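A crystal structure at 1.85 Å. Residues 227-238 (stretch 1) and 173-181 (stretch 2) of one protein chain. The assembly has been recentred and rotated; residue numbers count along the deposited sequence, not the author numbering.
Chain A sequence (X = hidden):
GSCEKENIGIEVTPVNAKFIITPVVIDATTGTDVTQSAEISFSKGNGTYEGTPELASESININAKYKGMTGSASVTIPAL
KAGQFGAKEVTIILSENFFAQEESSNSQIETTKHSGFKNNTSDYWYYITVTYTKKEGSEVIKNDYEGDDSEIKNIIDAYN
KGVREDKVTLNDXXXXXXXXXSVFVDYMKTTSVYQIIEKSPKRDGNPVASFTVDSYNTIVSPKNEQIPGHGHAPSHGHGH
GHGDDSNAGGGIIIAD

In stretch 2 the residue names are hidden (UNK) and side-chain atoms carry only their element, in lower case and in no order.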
ATOM      1  N   ILE A 227       5.895 -26.688  14.923  1.00 11.43           N
ATOM      2  CA  ILE A 227       5.130 -27.931  14.740  1.00 11.51           C
ATOM      3  C   ILE A 227       4.887 -28.548  16.117  1.00 12.28           C
ATOM      4  O   ILE A 227       5.844 -29.015  16.785  1.00 12.93           O
ATOM      5  CB  ILE A 227       5.858 -28.957  13.878  1.00 11.51           C
ATOM      6  CG1 ILE A 227       6.138 -28.413  12.476  1.00 12.39           C
ATOM      7  CG2 ILE A 227       5.036 -30.259  13.788  1.00 11.41           C
ATOM      8  CD1 ILE A 227       6.939 -29.364  11.635  1.00 12.70           C
ATOM      9  N   PRO A 228       3.624 -28.553  16.566  1.00 12.54           N
ATOM     10  CA  PRO A 228       3.418 -28.945  17.971  1.00 13.15           C
ATOM     11  C   PRO A 228       3.873 -30.365  18.202  1.00 13.56           C
ATOM     12  O   PRO A 228       3.540 -31.250  17.439  1.00 12.87           O
ATOM     13  CB  PRO A 228       1.909 -28.747  18.176  1.00 13.31           C
ATOM     14  CG  PRO A 228       1.528 -27.730  17.106  1.00 12.74           C
ATOM     15  CD  PRO A 228       2.357 -28.159  15.930  1.00 12.56           C
ATOM     16  N   GLY A 229       4.732 -30.544  19.203  1.00 15.22           N
ATOM     17  CA  GLY A 229       5.308 -31.839  19.536  1.00 15.74           C
ATOM     18  C   GLY A 229       6.656 -32.142  18.909  1.00 16.88           C
ATOM     19  O   GLY A 229       7.345 -33.014  19.406  1.00 17.92           O
ATOM     20  N   HIS A 230       7.029 -31.441  17.832  1.00 17.43           N
ATOM     21  CA  HIS A 230       8.349 -31.573  17.147  1.00 17.94           C
ATOM     22  C   HIS A 230       9.463 -31.021  18.046  1.00 17.98           C
ATOM     23  O   HIS A 230       9.230 -30.091  18.827  1.00 16.28           O
ATOM     24  CB  HIS A 230       8.311 -30.799  15.815  1.00 19.44           C
ATOM     25  CG  HIS A 230       9.402 -31.151  14.838  1.00 21.45           C
ATOM     26  ND1 HIS A 230       9.566 -32.423  14.326  1.00 22.15           N
ATOM     27  CD2 HIS A 230      10.331 -30.380  14.219  1.00 21.96           C
ATOM     28  CE1 HIS A 230      10.571 -32.429  13.468  1.00 23.51           C
ATOM     29  NE2 HIS A 230      11.040 -31.198  13.368  1.00 24.27           N
ATOM     30  N   GLY A 231      10.668 -31.599  17.938  1.00 17.79           N
ATOM     31  CA  GLY A 231      11.765 -31.320  18.870  1.00 17.76           C
ATOM     32  C   GLY A 231      12.655 -30.133  18.497  1.00 18.10           C
ATOM     33  O   GLY A 231      13.619 -29.850  19.213  1.00 17.60           O
ATOM     34  N   HIS A 232      12.334 -29.455  17.387  1.00 17.48           N
ATOM     35  CA  HIS A 232      13.049 -28.256  16.949  1.00 17.90           C
ATOM     36  C   HIS A 232      12.062 -27.146  16.667  1.00 17.19           C
ATOM     37  O   HIS A 232      10.920 -27.418  16.310  1.00 16.01           O
ATOM     38  CB  HIS A 232      13.828 -28.514  15.654  1.00 18.50           C
ATOM     39  CG  HIS A 232      15.030 -29.372  15.844  1.00 22.22           C
ATOM     40  ND1 HIS A 232      16.124 -28.958  16.574  1.00 24.84           N
ATOM     41  CD2 HIS A 232      15.294 -30.637  15.433  1.00 23.46           C
ATOM     42  CE1 HIS A 232      17.008 -29.945  16.614  1.00 26.85           C
ATOM     43  NE2 HIS A 232      16.530 -30.971  15.923  1.00 24.12           N
ATOM     44  N   ALA A 233      12.523 -25.909  16.817  1.00 17.65           N
ATOM     45  CA  ALA A 233      11.792 -24.742  16.376  1.00 18.28           C
ATOM     46  C   ALA A 233      12.177 -24.466  14.897  1.00 18.70           C
ATOM     47  O   ALA A 233      13.125 -25.057  14.383  1.00 19.00           O
ATOM     48  CB  ALA A 233      12.087 -23.529  17.293  1.00 17.59           C
ATOM     49  N   PRO A 234      11.423 -23.599  14.215  1.00 19.24           N
ATOM     50  CA  PRO A 234      11.743 -23.358  12.823  1.00 20.53           C
ATOM     51  C   PRO A 234      13.080 -22.649  12.665  1.00 22.72           C
ATOM     52  O   PRO A 234      13.383 -21.714  13.434  1.00 21.73           O
ATOM     53  CB  PRO A 234      10.610 -22.454  12.349  1.00 20.27           C
ATOM     54  CG  PRO A 234       9.461 -22.748  13.262  1.00 19.04           C
ATOM     55  CD  PRO A 234      10.106 -23.045  14.591  1.00 18.54           C
ATOM     56  N   SER A 235      13.855 -23.101  11.681  1.00 24.83           N
ATOM     57  CA  SER A 235      15.150 -22.481  11.340  1.00 26.76           C
ATOM     58  C   SER A 235      15.571 -22.855   9.917  1.00 28.73           C
ATOM     59  O   SER A 235      14.874 -23.596   9.220  1.00 28.44           O
ATOM     60  CB  SER A 235      16.242 -22.940  12.315  1.00 26.78           C
ATOM     61  OG  SER A 235      16.542 -24.322  12.148  1.00 25.62           O
ATOM     62  N   HIS A 236      16.744 -22.359   9.508  1.00 31.29           N
ATOM     63  CA  HIS A 236      17.337 -22.725   8.219  1.00 32.54           C
ATOM     64  C   HIS A 236      17.989 -24.096   8.242  1.00 33.19           C
ATOM     65  O   HIS A 236      18.418 -24.578   7.202  1.00 33.54           O
ATOM     66  CB  HIS A 236      18.336 -21.663   7.758  1.00 32.84           C
ATOM     67  CG  HIS A 236      17.737 -20.302   7.635  1.00 34.06           C
ATOM     68  ND1 HIS A 236      17.563 -19.470   8.722  1.00 35.55           N
ATOM     69  CD2 HIS A 236      17.247 -19.633   6.562  1.00 33.53           C
ATOM     70  CE1 HIS A 236      16.997 -18.345   8.318  1.00 36.45           C
ATOM     71  NE2 HIS A 236      16.798 -18.418   7.013  1.00 34.60           N
ATOM     72  N   GLY A 237      18.052 -24.740   9.407  1.00 34.00           N
ATOM     73  CA  GLY A 237      18.463 -26.134   9.480  1.00 34.77           C
ATOM     74  C   GLY A 237      19.880 -26.337   8.959  1.00 35.42           C
ATOM     75  O   GLY A 237      20.737 -25.482   9.168  1.00 34.81           O
ATOM     76  N   HIS A 238      20.111 -27.457   8.270  1.00 36.43           N
ATOM     77  CA  HIS A 238      21.392 -27.699   7.588  1.00 37.22           C
ATOM     78  C   HIS A 238      21.560 -26.908   6.281  1.00 37.47           C
ATOM     79  O   HIS A 238      22.660 -26.881   5.742  1.00 37.96           O
ATOM     80  CB  HIS A 238      21.605 -29.194   7.308  1.00 37.74           C
ATOM     81  CG  HIS A 238      21.594 -30.048   8.536  1.00 39.84           C
ATOM     82  ND1 HIS A 238      21.403 -31.414   8.488  1.00 42.47           N
ATOM     83  CD2 HIS A 238      21.709 -29.728   9.849  1.00 42.36           C
ATOM     84  CE1 HIS A 238      21.421 -31.902   9.720  1.00 44.09           C
ATOM     85  NE2 HIS A 238      21.594 -30.899  10.564  1.00 43.48           N
ATOM     86  N   UNK A 173       9.060 -17.630  -1.656  1.00 29.51           N
ATOM     87  CA  UNK A 173       8.620 -17.617  -0.274  1.00 27.01           C
ATOM     88  C   UNK A 173       9.375 -18.731   0.444  1.00 25.61           C
ATOM     89  O   UNK A 173       9.524 -19.856  -0.045  1.00 24.76           O
ATOM     90  c   UNK A 173       6.455 -16.616  -0.992  1.00 25.70           C
ATOM     91  c   UNK A 173       6.634 -17.762   1.274  1.00 25.96           C
ATOM     92  c   UNK A 173       7.118 -17.755  -0.200  1.00 27.35           C
ATOM     93  N   UNK A 174       9.877 -18.414   1.614  1.00 23.91           N
ATOM     94  CA  UNK A 174      10.744 -19.327   2.322  1.00 22.83           C
ATOM     95  C   UNK A 174       9.949 -20.224   3.265  1.00 20.65           C
ATOM     96  O   UNK A 174       9.223 -19.721   4.133  1.00 20.39           O
ATOM     97  c   UNK A 174      11.748 -18.494   3.075  1.00 23.53           C
ATOM     98  c   UNK A 174      12.915 -19.200   3.639  1.00 26.63           C
ATOM     99  n   UNK A 174      14.929 -18.483   4.785  1.00 31.02           N
ATOM    100  o   UNK A 174      14.265 -17.340   2.976  1.00 35.07           O
ATOM    101  c   UNK A 174      14.104 -18.260   3.778  1.00 30.02           C
ATOM    102  N   UNK A 175      10.082 -21.544   3.058  1.00 19.30           N
ATOM    103  CA  UNK A 175       9.572 -22.580   3.962  1.00 18.66           C
ATOM    104  C   UNK A 175      10.745 -23.021   4.801  1.00 18.47           C
ATOM    105  O   UNK A 175      11.667 -23.622   4.292  1.00 18.26           O
ATOM    106  c   UNK A 175       8.992 -23.813   3.215  1.00 18.37           C
ATOM    107  c   UNK A 175       7.892 -23.401   2.274  1.00 17.50           C
ATOM    108  c   UNK A 175       8.494 -24.859   4.226  1.00 18.91           C
ATOM    109  N   UNK A 176      10.738 -22.711   6.090  1.00 18.30           N
ATOM    110  CA  UNK A 176      11.889 -23.052   6.931  1.00 18.37           C
ATOM    111  C   UNK A 176      11.961 -24.516   7.241  1.00 17.31           C
ATOM    112  O   UNK A 176      10.998 -25.258   7.060  1.00 17.62           O
ATOM    113  c   UNK A 176      12.171 -20.037   9.452  1.00 19.27           C
ATOM    114  c   UNK A 176      13.508 -20.495   7.393  1.00 20.29           C
ATOM    115  c   UNK A 176      11.887 -22.226   8.242  1.00 19.01           C
ATOM    116  c   UNK A 176      12.168 -20.725   8.096  1.00 19.71           C
ATOM    117  N   UNK A 177      13.125 -24.952   7.704  1.00 17.44           N
ATOM    118  CA  UNK A 177      13.237 -26.291   8.271  1.00 17.54           C
ATOM    119  C   UNK A 177      12.458 -26.348   9.580  1.00 17.56           C
ATOM    120  O   UNK A 177      12.282 -25.319  10.274  1.00 17.21           O
ATOM    121  c   UNK A 177      14.697 -26.681   8.465  1.00 18.11           C
ATOM    122  N   UNK A 178      11.953 -27.535   9.905  1.00 17.26           N
ATOM    123  CA  UNK A 178      11.291 -27.794  11.197  1.00 16.80           C
ATOM    124  C   UNK A 178      10.184 -26.782  11.451  1.00 15.86           C
ATOM    125  O   UNK A 178      10.159 -26.103  12.494  1.00 16.15           O
ATOM    126  c   UNK A 178      12.316 -27.799  12.336  1.00 17.61           C
ATOM    127  n   UNK A 178      13.262 -30.142  12.260  1.00 17.86           N
ATOM    128  c   UNK A 178      14.413 -30.756  12.037  1.00 20.39           C
ATOM    129  c   UNK A 178      13.435 -28.783  12.136  1.00 17.75           C
ATOM    130  n   UNK A 178      15.327 -29.843  11.763  1.00 19.69           N
ATOM    131  c   UNK A 178      14.740 -28.599  11.816  1.00 19.01           C
ATOM    132  N   UNK A 179       9.322 -26.629  10.454  1.00 14.98           N
ATOM    133  CA  UNK A 179       8.350 -25.522  10.430  1.00 14.24           C
ATOM    134  C   UNK A 179       6.973 -25.967   9.992  1.00 12.93           C
ATOM    135  O   UNK A 179       6.836 -26.794   9.096  1.00 13.31           O
ATOM    136  c   UNK A 179       8.823 -24.413   9.487  1.00 14.79           C
ATOM    137  o   UNK A 179       7.826 -23.420   9.361  1.00 15.09           O
ATOM    138  N   UNK A 180       5.968 -25.423  10.657  1.00 12.61           N
ATOM    139  CA  UNK A 180       4.580 -25.507  10.244  1.00 12.70           C
ATOM    140  C   UNK A 180       4.346 -24.237   9.443  1.00 11.83           C
ATOM    141  O   UNK A 180       4.316 -23.125   9.999  1.00 11.17           O
ATOM    142  n   UNK A 180       0.121 -26.282  12.263  1.00 28.79           N
ATOM    143  n   UNK A 180       0.949 -28.466  12.199  1.00 33.73           N
ATOM    144  n   UNK A 180      -1.309 -28.047  11.922  1.00 34.38           N
ATOM    145  c   UNK A 180      -0.074 -27.596  12.137  1.00 33.01           C
ATOM    146  c   UNK A 180       2.205 -25.640  11.186  1.00 16.86           C
ATOM    147  c   UNK A 180       1.408 -25.652  12.473  1.00 21.87           C
ATOM    148  c   UNK A 180       3.670 -25.565  11.474  1.00 13.53           C
ATOM    149  N   UNK A 181       4.239 -24.403   8.135  1.00 11.63           N
ATOM    150  CA  UNK A 181       4.190 -23.290   7.201  1.00 11.00           C
ATOM    151  C   UNK A 181       2.798 -23.065   6.670  1.00 10.44           C
ATOM    152  O   UNK A 181       2.098 -24.017   6.315  1.00 11.24           O
ATOM    153  c   UNK A 181       4.958 -20.551   2.930  1.00 10.37           C
ATOM    154  c   UNK A 181       5.787 -20.365   4.013  1.00  9.43           C
ATOM    155  c   UNK A 181       5.121 -22.515   4.939  1.00 10.19           C
ATOM    156  c   UNK A 181       4.268 -22.668   3.849  1.00 12.87           C
ATOM    157  c   UNK A 181       5.169 -23.556   6.045  1.00 12.19           C
ATOM    158  c   UNK A 181       5.888 -21.368   5.018  1.00 10.65           C
ATOM    159  c   UNK A 181       4.200 -21.717   2.836  1.00 10.27           C
TER
HETATM  160  O   HOH W   1       8.811 -26.671  14.668  1.00  8.83           O

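Position 173 has three side-chain carbons, one bonded to CA and carrying the other two. A fork at CB with no heteroatom defines Val173, a strand residue out of reach of stretch 1.

Position 174 carries three carbons in line, the third bearing one oxygen and one nitrogen: a terminal amide one methylene longer than that of asparagine, hence Gln174. Its CA-to-CB bond points toward stretch 1, and its NE2 lies 2.9 Å from His236 NE2, at the edge of that ring and near its plane.

Position 175 repeats the three-carbon fork at CB. It is Val175, whose side chain stays more than 8 Å from stretch 1.

At position 176 there are four carbons, forked at the second rather than the first, which separates Leu176 from isoleucine. Its chi1 is m and chi2 t. CD2 sits 4.0 Å from the centroid of the His236 ring and 14° off the ring normal, a CH-pi contact over the face, while CD1 approaches Pro234 CB at 4.1 Å.

Position 177 ends at a single carbon, so it is Ala177. Its CB is 3.9 Å from Gly237 CA. An ideal CB built on Gly237 would fall 2.8 Å from Ala177 CB, a clash, and the positive phi of Gly237 independently favours glycine.

Position 178 shows one carbon followed by a five-membered ring of three carbons and two nitrogens, an imidazole: His178. Its phi/psi of 53/51 is left-handed. ND1 and His230 NE2 form a 2.7 Å hydrogen bond, in which either could be the donor; each nitrogen lies near the plane of the other ring, so the rings meet rim to rim. Over one face of the His178 ring, His232 CB makes a CH-pi contact 3.8 Å from the centroid.

Position 179 has one carbon and one oxygen, giving Ser179. CB points away overall yet touches Pro234 CB at 3.9 Å; OG is hydrogen-bonded elsewhere in the structure.

Position 180 runs through three carbons to a nitrogen, then a carbon with two more nitrogens: the guanidinium of Arg180. Its extended chain passes Ile227, with CB 3.9 Å from Ile227 CG1, and its NH1 comes within 4.0 Å of Pro228 CD.

Position 181 has one carbon and a ring of six carbons without oxygen: Phe181, out of reach of stretch 1.

The contact buries 668 Å², summed over both sides, and His178 has the largest covered area. A single antiparallel bridge fixes the backbones: Ser235 N donates to Ala177 O at 3.1 Å and 161°, whereas the return bond from Ala177 N to Ser235 O, though 2.7 Å, is weak because its angle is 125°. Pro234 has no amide hydrogen, but its CA makes CA-H...O contacts with Ala177 O (3.3 Å) and His178 O (3.2 Å). One water adds a further link, donating to His178 O (2.6 Å) and His232 O (2.8 Å) and accepting from Ile227 N (2.9 Å).

Stretch 2, residues 173-181: VQVLAHSRF
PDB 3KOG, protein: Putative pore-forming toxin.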